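Local coordinates for N-acylglucosamine 2-epimerase (Marinomonas mediterranea, PDB 5X32), which catalyses the reversible isomerization of D-mannose to D-fructose and, less efficiently, of D-lyxose to D-xylulose, at residues 207-219 and 274-286. Residues are numbered along the deposited sequence; the frame is centred on the assembly and turned at random.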
loop_
_atom_site.group_PDB
_atom_site.type_symbol
_atom_site.label_atom_id
_atom_site.label_comp_id
_atom_site.label_asym_id
_atom_site.label_seq_id
_atom_site.Cartn_x
_atom_site.Cartn_y
_atom_site.Cartn_z
ATOM N N CYS A 207 -13.102 3.999 9.279
ATOM C CA CYS A 207 -13.333 2.807 10.074
ATOM C C CYS A 207 -14.512 2.886 11.038
ATOM O O CYS A 207 -15.030 1.854 11.435
ATOM C CB CYS A 207 -12.074 2.477 10.871
ATOM S SG CYS A 207 -10.753 1.904 9.828
ATOM N N GLN A 208 -14.949 4.085 11.419
ATOM C CA GLN A 208 -16.167 4.169 12.212
ATOM C C GLN A 208 -17.338 4.689 11.401
ATOM O O GLN A 208 -18.271 3.934 11.118
ATOM C CB GLN A 208 -15.949 5.024 13.449
ATOM C CG GLN A 208 -15.296 4.200 14.498
ATOM C CD GLN A 208 -15.275 4.831 15.867
ATOM O OE1 GLN A 208 -15.120 6.030 15.999
ATOM N NE2 GLN A 208 -15.429 4.000 16.907
ATOM N N LYS A 209 -17.262 5.953 10.981
ATOM C CA LYS A 209 -18.413 6.576 10.345
ATOM C C LYS A 209 -18.775 5.881 9.047
ATOM O O LYS A 209 -19.871 5.335 8.932
ATOM C CB LYS A 209 -18.183 8.042 10.050
ATOM C CG LYS A 209 -19.397 8.644 9.352
ATOM C CD LYS A 209 -19.325 10.158 9.296
ATOM C CE LYS A 209 -18.072 10.658 8.560
ATOM N NZ LYS A 209 -18.360 11.861 7.731
ATOM N N GLN A 210 -17.870 5.890 8.074
ATOM C CA GLN A 210 -18.188 5.279 6.784
ATOM C C GLN A 210 -18.467 3.783 6.880
ATOM O O GLN A 210 -19.261 3.255 6.104
ATOM C CB GLN A 210 -17.076 5.539 5.769
ATOM C CG GLN A 210 -16.928 7.003 5.437
ATOM C CD GLN A 210 -18.255 7.634 5.082
ATOM O OE1 GLN A 210 -18.666 8.604 5.702
ATOM N NE2 GLN A 210 -18.927 7.097 4.071
ATOM N N ALA A 211 -17.817 3.104 7.820
ATOM C CA ALA A 211 -18.060 1.677 8.023
ATOM C C ALA A 211 -19.484 1.380 8.497
ATOM O O ALA A 211 -20.114 0.438 8.012
ATOM C CB ALA A 211 -17.052 1.113 9.008
ATOM N N SER A 212 -20.005 2.210 9.401
ATOM C CA SER A 212 -21.339 1.995 9.992
ATOM C C SER A 212 -22.437 1.921 8.950
ATOM O O SER A 212 -23.489 1.336 9.194
ATOM C CB SER A 212 -21.692 3.116 10.971
ATOM O OG SER A 212 -20.822 3.151 12.086
ATOM N N LEU A 213 -22.164 2.492 7.779
ATOM C CA LEU A 213 -23.126 2.574 6.687
ATOM C C LEU A 213 -23.365 1.233 6.069
ATOM O O LEU A 213 -24.258 1.080 5.235
ATOM C CB LEU A 213 -22.635 3.539 5.617
ATOM C CG LEU A 213 -22.517 4.976 6.112
ATOM C CD1 LEU A 213 -21.882 5.858 5.053
ATOM C CD2 LEU A 213 -23.908 5.476 6.473
ATOM N N SER A 214 -22.508 0.281 6.403
ATOM C CA SER A 214 -22.731 -1.066 5.943
ATOM C C SER A 214 -23.280 -1.984 7.034
ATOM O O SER A 214 -22.922 -1.883 8.240
ATOM C CB SER A 214 -21.434 -1.659 5.362
ATOM O OG SER A 214 -20.728 -2.444 6.315
ATOM N N ASN A 215 -24.094 -2.920 6.552
ATOM C CA ASN A 215 -24.612 -4.068 7.298
ATOM C C ASN A 215 -23.605 -4.701 8.267
ATOM O O ASN A 215 -23.813 -4.713 9.493
ATOM C CB ASN A 215 -25.042 -5.094 6.232
ATOM C CG ASN A 215 -26.334 -4.701 5.504
ATOM O OD1 ASN A 215 -26.353 -4.457 4.295
ATOM N ND2 ASN A 215 -27.460 -4.854 6.218
ATOM N N SER A 216 -22.490 -5.155 7.689
ATOM C CA SER A 216 -21.479 -5.920 8.415
ATOM C C SER A 216 -20.529 -5.014 9.198
ATOM O O SER A 216 -19.697 -5.481 9.997
ATOM C CB SER A 216 -20.679 -6.797 7.450
ATOM O OG SER A 216 -20.222 -6.031 6.340
ATOM N N ASN A 217 -20.670 -3.714 8.954
ATOM C CA ASN A 217 -19.784 -2.691 9.497
ATOM C C ASN A 217 -18.361 -2.833 8.991
ATOM O O ASN A 217 -17.411 -2.475 9.689
ATOM C CB ASN A 217 -19.780 -2.730 11.026
ATOM C CG ASN A 217 -21.172 -2.560 11.622
ATOM O OD1 ASN A 217 -21.911 -1.640 11.253
ATOM N ND2 ASN A 217 -21.527 -3.440 12.561
ATOM N N GLU A 218 -18.227 -3.366 7.776
ATOM C CA GLU A 218 -16.939 -3.451 7.087
ATOM C C GLU A 218 -16.767 -2.254 6.135
ATOM O O GLU A 218 -17.751 -1.669 5.673
ATOM C CB GLU A 218 -16.843 -4.763 6.305
ATOM C CG GLU A 218 -16.932 -6.014 7.146
ATOM C CD GLU A 218 -17.017 -7.283 6.292
ATOM O OE1 GLU A 218 -18.134 -7.650 5.851
ATOM O OE2 GLU A 218 -15.966 -7.922 6.060
ATOM N N VAL A 219 -15.527 -1.907 5.802
ATOM C CA VAL A 219 -15.304 -0.768 4.907
ATOM C C VAL A 219 -15.601 -1.091 3.451
ATOM O O VAL A 219 -14.996 -1.978 2.865
ATOM C CB VAL A 219 -13.889 -0.245 5.004
ATOM C CG1 VAL A 219 -13.815 1.093 4.331
ATOM C CG2 VAL A 219 -13.479 -0.144 6.465
ATOM N N LYS A 274 -11.752 -2.836 16.933
ATOM C CA LYS A 274 -12.154 -2.687 15.540
ATOM C C LYS A 274 -11.209 -3.480 14.616
ATOM O O LYS A 274 -11.674 -4.202 13.722
ATOM C CB LYS A 274 -12.221 -1.214 15.148
ATOM C CG LYS A 274 -12.814 -0.984 13.766
ATOM C CD LYS A 274 -14.273 -1.471 13.675
ATOM C CE LYS A 274 -14.982 -0.938 12.415
ATOM N NZ LYS A 274 -16.336 -1.510 12.115
ATOM N N ALA A 275 -9.898 -3.355 14.833
ATOM C CA ALA A 275 -8.910 -4.154 14.103
ATOM C C ALA A 275 -9.242 -5.648 14.221
ATOM O O ALA A 275 -9.226 -6.411 13.235
ATOM C CB ALA A 275 -7.484 -3.868 14.619
ATOM N N LYS A 276 -9.542 -6.047 15.450
ATOM C CA LYS A 276 -9.838 -7.422 15.762
ATOM C C LYS A 276 -11.077 -7.852 14.968
ATOM O O LYS A 276 -11.095 -8.903 14.313
ATOM C CB LYS A 276 -10.040 -7.563 17.272
ATOM C CG LYS A 276 -9.656 -8.902 17.789
ATOM C CD LYS A 276 -10.107 -9.235 19.213
ATOM C CE LYS A 276 -9.409 -8.447 20.308
ATOM N NZ LYS A 276 -9.630 -9.181 21.616
ATOM N N TYR A 277 -12.071 -6.975 14.936
ATOM C CA TYR A 277 -13.347 -7.283 14.285
ATOM C C TYR A 277 -13.221 -7.428 12.760
ATOM O O TYR A 277 -13.613 -8.460 12.190
ATOM C CB TYR A 277 -14.369 -6.194 14.627
ATOM C CG TYR A 277 -15.702 -6.352 13.941
ATOM C CD1 TYR A 277 -16.035 -5.591 12.817
ATOM C CD2 TYR A 277 -16.637 -7.251 14.425
ATOM C CE1 TYR A 277 -17.272 -5.736 12.190
ATOM C CE2 TYR A 277 -17.869 -7.404 13.815
ATOM C CZ TYR A 277 -18.187 -6.649 12.705
ATOM O OH TYR A 277 -19.422 -6.836 12.126
ATOM N N LEU A 278 -12.641 -6.401 12.126
ATOM C CA LEU A 278 -12.392 -6.377 10.686
ATOM C C LEU A 278 -11.562 -7.568 10.262
ATOM O O LEU A 278 -11.908 -8.249 9.298
ATOM C CB LEU A 278 -11.697 -5.086 10.264
ATOM C CG LEU A 278 -12.576 -3.840 10.349
ATOM C CD1 LEU A 278 -11.770 -2.592 10.050
ATOM C CD2 LEU A 278 -13.737 -3.972 9.375
ATOM N N PHE A 279 -10.471 -7.835 10.968
ATOM C CA PHE A 279 -9.653 -8.962 10.553
ATOM C C PHE A 279 -10.416 -10.281 10.675
ATOM O O PHE A 279 -10.430 -11.059 9.722
ATOM C CB PHE A 279 -8.368 -9.050 11.368
ATOM C CG PHE A 279 -7.434 -10.127 10.896
ATOM C CD1 PHE A 279 -6.394 -9.827 10.024
ATOM C CD2 PHE A 279 -7.589 -11.440 11.330
ATOM C CE1 PHE A 279 -5.529 -10.826 9.582
ATOM C CE2 PHE A 279 -6.746 -12.440 10.884
ATOM C CZ PHE A 279 -5.710 -12.134 10.011
ATOM N N ASP A 280 -11.061 -10.522 11.821
ATOM C CA ASP A 280 -11.747 -11.801 12.031
ATOM C C ASP A 280 -12.778 -12.024 10.943
ATOM O O ASP A 280 -12.826 -13.092 10.319
ATOM C CB ASP A 280 -12.431 -11.855 13.399
ATOM C CG ASP A 280 -11.436 -11.892 14.547
ATOM O OD1 ASP A 280 -10.256 -12.257 14.300
ATOM O OD2 ASP A 280 -11.842 -11.583 15.695
ATOM N N LEU A 281 -13.584 -10.994 10.713
ATOM C CA LEU A 281 -14.637 -11.044 9.708
ATOM C C LEU A 281 -14.079 -11.260 8.292
ATOM O O LEU A 281 -14.560 -12.143 7.561
ATOM C CB LEU A 281 -15.474 -9.768 9.776
ATOM C CG LEU A 281 -16.970 -9.938 9.533
ATOM C CD1 LEU A 281 -17.489 -11.179 10.228
ATOM C CD2 LEU A 281 -17.691 -8.726 10.039
ATOM N N ALA A 282 -13.094 -10.446 7.900
ATOM C CA ALA A 282 -12.512 -10.542 6.556
ATOM C C ALA A 282 -11.892 -11.908 6.328
ATOM O O ALA A 282 -12.262 -12.618 5.394
ATOM C CB ALA A 282 -11.457 -9.459 6.329
ATOM N N TYR A 283 -10.998 -12.305 7.224
ATOM C CA TYR A 283 -10.310 -13.569 7.063
ATOM C C TYR A 283 -11.321 -14.709 7.003
ATOM O O TYR A 283 -11.257 -15.554 6.101
ATOM C CB TYR A 283 -9.299 -13.797 8.194
ATOM C CG TYR A 283 -8.474 -15.073 8.038
ATOM C CD1 TYR A 283 -8.992 -16.320 8.413
ATOM C CD2 TYR A 283 -7.184 -15.033 7.516
ATOM C CE1 TYR A 283 -8.248 -17.480 8.274
ATOM C CE2 TYR A 283 -6.427 -16.184 7.373
ATOM C CZ TYR A 283 -6.960 -17.408 7.753
ATOM O OH TYR A 283 -6.219 -18.561 7.610
ATOM N N LYS A 284 -12.274 -14.725 7.925
ATOM C CA LYS A 284 -13.218 -15.834 7.925
ATOM C C LYS A 284 -14.019 -15.872 6.634
ATOM O O LYS A 284 -14.247 -16.947 6.081
ATOM C CB LYS A 284 -14.179 -15.748 9.109
ATOM C CG LYS A 284 -15.267 -16.798 9.044
ATOM C CD LYS A 284 -15.947 -16.968 10.383
ATOM C CE LYS A 284 -15.944 -15.669 11.172
ATOM N NZ LYS A 284 -16.660 -15.836 12.463
ATOM N N LYS A 285 -14.397 -14.707 6.112
ATOM C CA LYS A 285 -15.148 -14.718 4.864
ATOM C C LYS A 285 -14.328 -15.089 3.627
ATOM O O LYS A 285 -14.865 -15.691 2.698
ATOM C CB LYS A 285 -15.834 -13.375 4.617
ATOM C CG LYS A 285 -16.984 -13.070 5.574
ATOM C CD LYS A 285 -17.751 -11.890 5.036
ATOM C CE LYS A 285 -18.623 -11.195 6.030
ATOM N NZ LYS A 285 -19.224 -10.006 5.348
ATOM N N ALA A 286 -13.036 -14.764 3.610
ATOM C CA ALA A 286 -12.292 -14.797 2.348
ATOM C C ALA A 286 -11.267 -15.928 2.252
ATOM O O ALA A 286 -10.718 -16.202 1.169
ATOM C CB ALA A 286 -11.623 -13.470 2.130
#
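Glu218 and Lys285 form a salt bridge, their side chains reaching toward each other from the two segments. At the root of the Glu218 side chain, Leu278 CD2 packs on Glu218 CA at 4.0 Å. From CB the chain runs to helix 271-286 and meets it at its far end. With CG anti to the carbonyl carbon (chi1 -61°) and the chain extended beyond it, the carboxylate reaches the helix. Glu218 CG lies 4.0 Å from Leu281 CD2, and CD packs near the same methyl. OE1 takes two bonds. Lys285 NZ meets Glu218 OE1 at 2.6 Å on the syn side, 23° out of the carboxylate plane. Ser216 OG approaches the anti lone pair of Glu218 OE1 at 2.7 Å. OE2 is hydrogen-bonded to Tyr298 OH. With an alanine here, the Lys285 ammonium would probably lose its carboxylate mate, and Ser216 OG and Tyr298 OH a bonding partner.

This ties the loop after helix 193-212 to helix 271-286; both helices belong to the (alpha/alpha)6 barrel known from this family. Val219, further along this loop, has its side chain about 6 Å from that of His251, an active-site residue by similarity.

Two backbone carbonyls of the type I turn 214-217 are also gripped. Tyr277 OH donates to Ser216 O at 2.5 Å; this oxygen sits at the ring edge, in its plane. Lys274, kinked at its second torsion (chi2 62°), passes Cys207 O and brings NZ within 2.8 Å of Asn217 O, in the carbonyl plane.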